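Local coordinates for putative solute-binding component of ABC transporter (Clostridium phytofermentans, PDB 4YS6), which probably binds sugars for an ABC transporter, with beta-D-glucose bound in its pocket, at residues G107-L110 with A111-K114; N223-D226 with A227-A230. All coordinates share one frame; numbering follows the deposited sequence.

Contact 1. Residues G107-L110 with A111-K114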
ATOM      1  N   GLY A 107      -6.311  19.021   5.884  1.00 19.29           N
ATOM      2  CA  GLY A 107      -6.163  20.353   5.328  1.00 20.22           C
ATOM      3  C   GLY A 107      -6.027  21.453   6.366  1.00 20.16           C
ATOM      4  O   GLY A 107      -5.216  22.359   6.220  1.00 22.23           O
ATOM      5  N   THR A 108      -6.833  21.389   7.417  1.00 21.33           N
ATOM      6  CA  THR A 108      -6.790  22.422   8.427  1.00 24.46           C
ATOM      7  C   THR A 108      -5.458  22.435   9.160  1.00 22.62           C
ATOM      8  O   THR A 108      -4.846  23.483   9.316  1.00 22.07           O
ATOM      9  CB  THR A 108      -7.935  22.244   9.442  1.00 35.70           C
ATOM     10  OG1 THR A 108      -9.183  22.324   8.748  1.00 36.70           O
ATOM     11  CG2 THR A 108      -7.889  23.323  10.494  1.00 38.17           C
ATOM     12  N   VAL A 109      -4.999  21.273   9.607  1.00 20.96           N
ATOM     13  CA  VAL A 109      -3.791  21.249  10.406  1.00 21.10           C
ATOM     14  C   VAL A 109      -2.574  21.512   9.547  1.00 20.23           C
ATOM     15  O   VAL A 109      -1.589  22.093  10.003  1.00 20.77           O
ATOM     16  CB  VAL A 109      -3.642  19.906  11.176  1.00 24.38           C
ATOM     17  CG1 VAL A 109      -3.435  18.744  10.240  1.00 23.28           C
ATOM     18  CG2 VAL A 109      -2.520  20.007  12.190  1.00 33.93           C
ATOM     19  N   LEU A 110      -2.607  21.094   8.287  1.00 17.91           N
ATOM     20  CA  LEU A 110      -1.462  21.412   7.431  1.00 18.97           C
ATOM     21  C   LEU A 110      -1.371  22.905   7.064  1.00 16.30           C
ATOM     22  O   LEU A 110      -0.257  23.418   6.834  1.00 18.02           O
ATOM     23  CB  LEU A 110      -1.494  20.551   6.187  1.00 18.49           C
ATOM     24  CG  LEU A 110      -1.222  19.063   6.493  1.00 26.12           C
ATOM     25  CD1 LEU A 110      -0.959  18.328   5.222  1.00 31.34           C
ATOM     26  CD2 LEU A 110      -0.063  18.837   7.488  1.00 29.83           C
ATOM     27  N   ALA A 111      -2.504  23.612   7.026  1.00 16.94           N
ATOM     28  CA  ALA A 111      -2.491  25.054   6.855  1.00 17.66           C
ATOM     29  C   ALA A 111      -1.725  25.703   8.015  1.00 17.79           C
ATOM     30  O   ALA A 111      -0.987  26.655   7.816  1.00 20.71           O
ATOM     31  CB  ALA A 111      -3.929  25.621   6.770  1.00 19.10           C
ATOM     32  N   GLN A 112      -1.918  25.181   9.221  1.00 18.65           N
ATOM     33  CA  GLN A 112      -1.201  25.658  10.412  1.00 18.80           C
ATOM     34  C   GLN A 112       0.315  25.473  10.245  1.00 19.88           C
ATOM     35  O   GLN A 112       1.121  26.352  10.556  1.00 22.72           O
ATOM     36  CB  GLN A 112      -1.709  24.910  11.653  1.00 24.16           C
ATOM     37  CG  GLN A 112      -1.063  25.326  12.941  1.00 33.72           C
ATOM     38  CD  GLN A 112      -1.587  24.536  14.122  1.00 45.37           C
ATOM     39  OE1 GLN A 112      -2.590  23.816  14.016  1.00 43.09           O
ATOM     40  NE2 GLN A 112      -0.911  24.664  15.257  1.00 47.75           N
ATOM     41  N   ALA A 113       0.710  24.330   9.714  1.00 18.34           N
ATOM     42  CA  ALA A 113       2.128  24.056   9.497  1.00 16.96           C
ATOM     43  C   ALA A 113       2.696  25.010   8.464  1.00 18.21           C
ATOM     44  O   ALA A 113       3.760  25.587   8.661  1.00 21.38           O
ATOM     45  CB  ALA A 113       2.323  22.632   9.063  1.00 21.35           C
ATOM     46  N   LYS A 114       1.957  25.192   7.372  1.00 18.93           N
ATOM     47  CA  LYS A 114       2.358  26.081   6.296  1.00 19.10           C
ATOM     48  C   LYS A 114       2.542  27.509   6.807  1.00 22.35           C
ATOM     49  O   LYS A 114       3.533  28.158   6.495  1.00 22.29           O
ATOM     50  CB  LYS A 114       1.331  26.034   5.168  1.00 23.56           C
ATOM     51  CG  LYS A 114       1.690  26.825   3.940  1.00 24.60           C
ATOM     52  CD  LYS A 114       0.525  26.818   2.962  1.00 35.83           C
ATOM     53  CE  LYS A 114       0.835  27.589   1.690  1.00 51.96           C
ATOM     54  NZ  LYS A 114       1.826  26.859   0.851  1.00 66.70           N
TER

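Contact 2. Residues N223-D226 with A227-A230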
ATOM      1  N   ASN A 223     -14.750 -11.050   5.524  1.00 13.16           N
ATOM      2  CA  ASN A 223     -16.200 -11.100   5.599  1.00 15.19           C
ATOM      3  C   ASN A 223     -16.824 -10.981   4.198  1.00 14.36           C
ATOM      4  O   ASN A 223     -17.783 -11.689   3.867  1.00 16.19           O
ATOM      5  CB  ASN A 223     -16.715 -10.003   6.531  1.00 22.76           C
ATOM      6  CG  ASN A 223     -16.512 -10.342   7.999  1.00 31.87           C
ATOM      7  OD1 ASN A 223     -16.370 -11.509   8.362  1.00 32.94           O
ATOM      8  ND2 ASN A 223     -16.502  -9.320   8.848  1.00 38.41           N
ATOM      9  N   ARG A 224     -16.276 -10.101   3.368  1.00 15.19           N
ATOM     10  CA  ARG A 224     -16.784  -9.951   2.012  1.00 18.26           C
ATOM     11  C   ARG A 224     -16.474 -11.205   1.178  1.00 15.28           C
ATOM     12  O   ARG A 224     -17.353 -11.690   0.464  1.00 17.30           O
ATOM     13  CB  ARG A 224     -16.209  -8.694   1.363  1.00 13.57           C
ATOM     14  CG  ARG A 224     -16.560  -8.539  -0.117  1.00 15.82           C
ATOM     15  CD  ARG A 224     -16.168  -7.175  -0.724  1.00 16.43           C
ATOM     16  NE  ARG A 224     -16.396  -7.279  -2.153  1.00 15.86           N
ATOM     17  CZ  ARG A 224     -15.449  -7.235  -3.085  1.00 15.77           C
ATOM     18  NH1 ARG A 224     -14.201  -6.905  -2.790  1.00 17.04           N
ATOM     19  NH2 ARG A 224     -15.792  -7.434  -4.343  1.00 17.50           N
HETATM   20  N   MSE A 225     -15.267 -11.753   1.285  1.00 14.65           N
HETATM   21  CA  MSE A 225     -14.936 -12.963   0.529  1.00 14.96           C
HETATM   22  C   MSE A 225     -15.806 -14.129   0.991  1.00 16.26           C
HETATM   23  O   MSE A 225     -16.260 -14.926   0.155  1.00 16.04           O
HETATM   24  CB  MSE A 225     -13.450 -13.300   0.655  1.00 12.41           C
HETATM   25  CG  MSE A 225     -12.993 -14.509  -0.145  1.00 12.15           C
HETATM   26 SE   MSE A 225     -12.906 -14.073  -2.102  1.00 32.97          SE
HETATM   27  CE  MSE A 225     -14.341 -15.116  -2.757  1.00 25.50           C
ATOM     28  N   ASP A 226     -16.089 -14.225   2.294  1.00 14.30           N
ATOM     29  CA  ASP A 226     -16.968 -15.308   2.760  1.00 22.58           C
ATOM     30  C   ASP A 226     -18.357 -15.234   2.123  1.00 19.18           C
ATOM     31  O   ASP A 226     -18.951 -16.266   1.746  1.00 19.82           O
ATOM     32  CB  ASP A 226     -17.104 -15.293   4.278  1.00 24.94           C
ATOM     33  CG  ASP A 226     -17.135 -16.688   4.859  1.00 59.53           C
ATOM     34  OD1 ASP A 226     -16.089 -17.379   4.790  1.00 68.42           O
ATOM     35  OD2 ASP A 226     -18.201 -17.099   5.362  1.00 69.22           O
ATOM     36  N   ALA A 227     -18.868 -14.022   1.988  1.00 16.61           N
ATOM     37  CA  ALA A 227     -20.184 -13.805   1.412  1.00 18.48           C
ATOM     38  C   ALA A 227     -20.167 -14.095  -0.082  1.00 17.81           C
ATOM     39  O   ALA A 227     -21.114 -14.635  -0.646  1.00 20.36           O
ATOM     40  CB  ALA A 227     -20.646 -12.377   1.691  1.00 20.07           C
ATOM     41  N   ILE A 228     -19.078 -13.727  -0.740  1.00 15.17           N
ATOM     42  CA  ILE A 228     -18.935 -14.025  -2.162  1.00 15.35           C
ATOM     43  C   ILE A 228     -18.832 -15.553  -2.390  1.00 14.66           C
ATOM     44  O   ILE A 228     -19.501 -16.094  -3.272  1.00 15.10           O
ATOM     45  CB  ILE A 228     -17.749 -13.289  -2.738  1.00 18.47           C
ATOM     46  CG1 ILE A 228     -18.059 -11.788  -2.786  1.00 18.32           C
ATOM     47  CG2 ILE A 228     -17.428 -13.778  -4.152  1.00 21.28           C
ATOM     48  CD1 ILE A 228     -16.881 -10.919  -3.233  1.00 21.31           C
ATOM     49  N   ILE A 229     -18.034 -16.247  -1.593  1.00 14.71           N
ATOM     50  CA  ILE A 229     -17.954 -17.706  -1.712  1.00 16.08           C
ATOM     51  C   ILE A 229     -19.336 -18.342  -1.578  1.00 20.15           C
ATOM     52  O   ILE A 229     -19.756 -19.149  -2.413  1.00 19.43           O
ATOM     53  CB  ILE A 229     -17.011 -18.316  -0.655  1.00 15.70           C
ATOM     54  CG1 ILE A 229     -15.576 -17.841  -0.897  1.00 22.45           C
ATOM     55  CG2 ILE A 229     -17.078 -19.850  -0.686  1.00 18.13           C
ATOM     56  CD1 ILE A 229     -14.651 -18.052   0.306  1.00 24.33           C
ATOM     57  N   ALA A 230     -20.057 -17.961  -0.534  1.00 15.05           N
ATOM     58  CA  ALA A 230     -21.362 -18.559  -0.230  1.00 21.46           C
ATOM     59  C   ALA A 230     -22.390 -18.277  -1.319  1.00 23.20           C
ATOM     60  O   ALA A 230     -23.240 -19.111  -1.601  1.00 23.06           O
ATOM     61  CB  ALA A 230     -21.865 -18.054   1.109  1.00 25.72           C
TER

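Contact 1. Residues G107-L110 with A111-K114
The short helix 107-115, the crossover of a beta-alpha-beta unit, is wound here by i to i+4 backbone bonds, Ala111 N to Gly107 O at 3.1 Å and Lys114 N to Leu110 O at 2.9 Å. Ala113 N reaches Val109 O at 3.2 Å, whereas Gln112 N to Thr108 O, at 3.4 Å, is a weak link. Side chains meet only lightly across this turn. Gln112 has CG anti to the backbone N (chi1 -179°) and an extended chain, which lays its amide beside Val109, OE1 lying 4.2 Å from Val109 CG2. Ala111 CB rests 3.4 Å from Thr108 O. In the Rossmann-like alternation of this lobe, the helix links parallel strands 95-98 and 119-123, and its buried face is apolar: Leu110 packs on Ile98, Ala113 on Leu96, and Val109 on Ile85 of helix 78-90. Gln112 extends that helix-helix seam to Ile89, while Ala111 and Thr108 lie on the exposed side. Lys114 CB sits 3.5 Å from Leu110 O, but the chain then leads away, bending at its last torsion, and NZ hydrogen-bonds to Asp131 O.

Contact 2. Residues N223-D226 with A227-A230
Met225 O, a selenomethionine carbonyl, accepts the Ile229 N-H at 2.8 Å, with an N-H...O angle of 171°. Ile228 N bonds to Arg224 O at 2.9 Å and Ala230 N to Asp226 O at 3.0 Å, continuing the alpha-helical i to i+4 pattern. Side chains follow the same spacing. Arg224 runs extended from CG, itself opposite the backbone N (chi1 173°), and Ile228 CD1 lies over one face of its guanidinium, 3.8 Å from NH2. The methyl thus packs against the flat of the group, while NH1 hydrogen-bonds to Ile169 O and the cation meets Phe170 in a cation-pi contact. Met225 folds back through bends at chi2 (74°) and chi3, which bring CE to 3.5 Å from Ile229 CG1 and 3.6 Å from Ile228 CG2. It crosses both isoleucines at about a right angle, with the methyl touching each. Asp226 OD1 is held by Ser260 OG. Within helix 218-232, Met225 and Ile229 pack on Ala256 of helix 247-260, while Met225 and Ile228 face strand 165-170 through Phe170 and Glu168.

Contact 1 comes first along the chain and closes before contact 2 opens. Their centres are 41 Å apart and their nearest atoms about 28 Å apart, without touching. Each lies within a single helix, 107-115 or 218-232, and each helix packs against a different sheet: the mixed sheet through strand 95-98, the four-stranded parallel sheet through strand 165-170. These sheets form the cores of the two lobes of a periplasmic-binding-protein fold, with the glucose bound in the cleft between them. Residues from both lobes, among them Asp124 and Asp176, line that pocket. The two helices belong to different lobes, and neither segment pair contributes a residue to the sugar site.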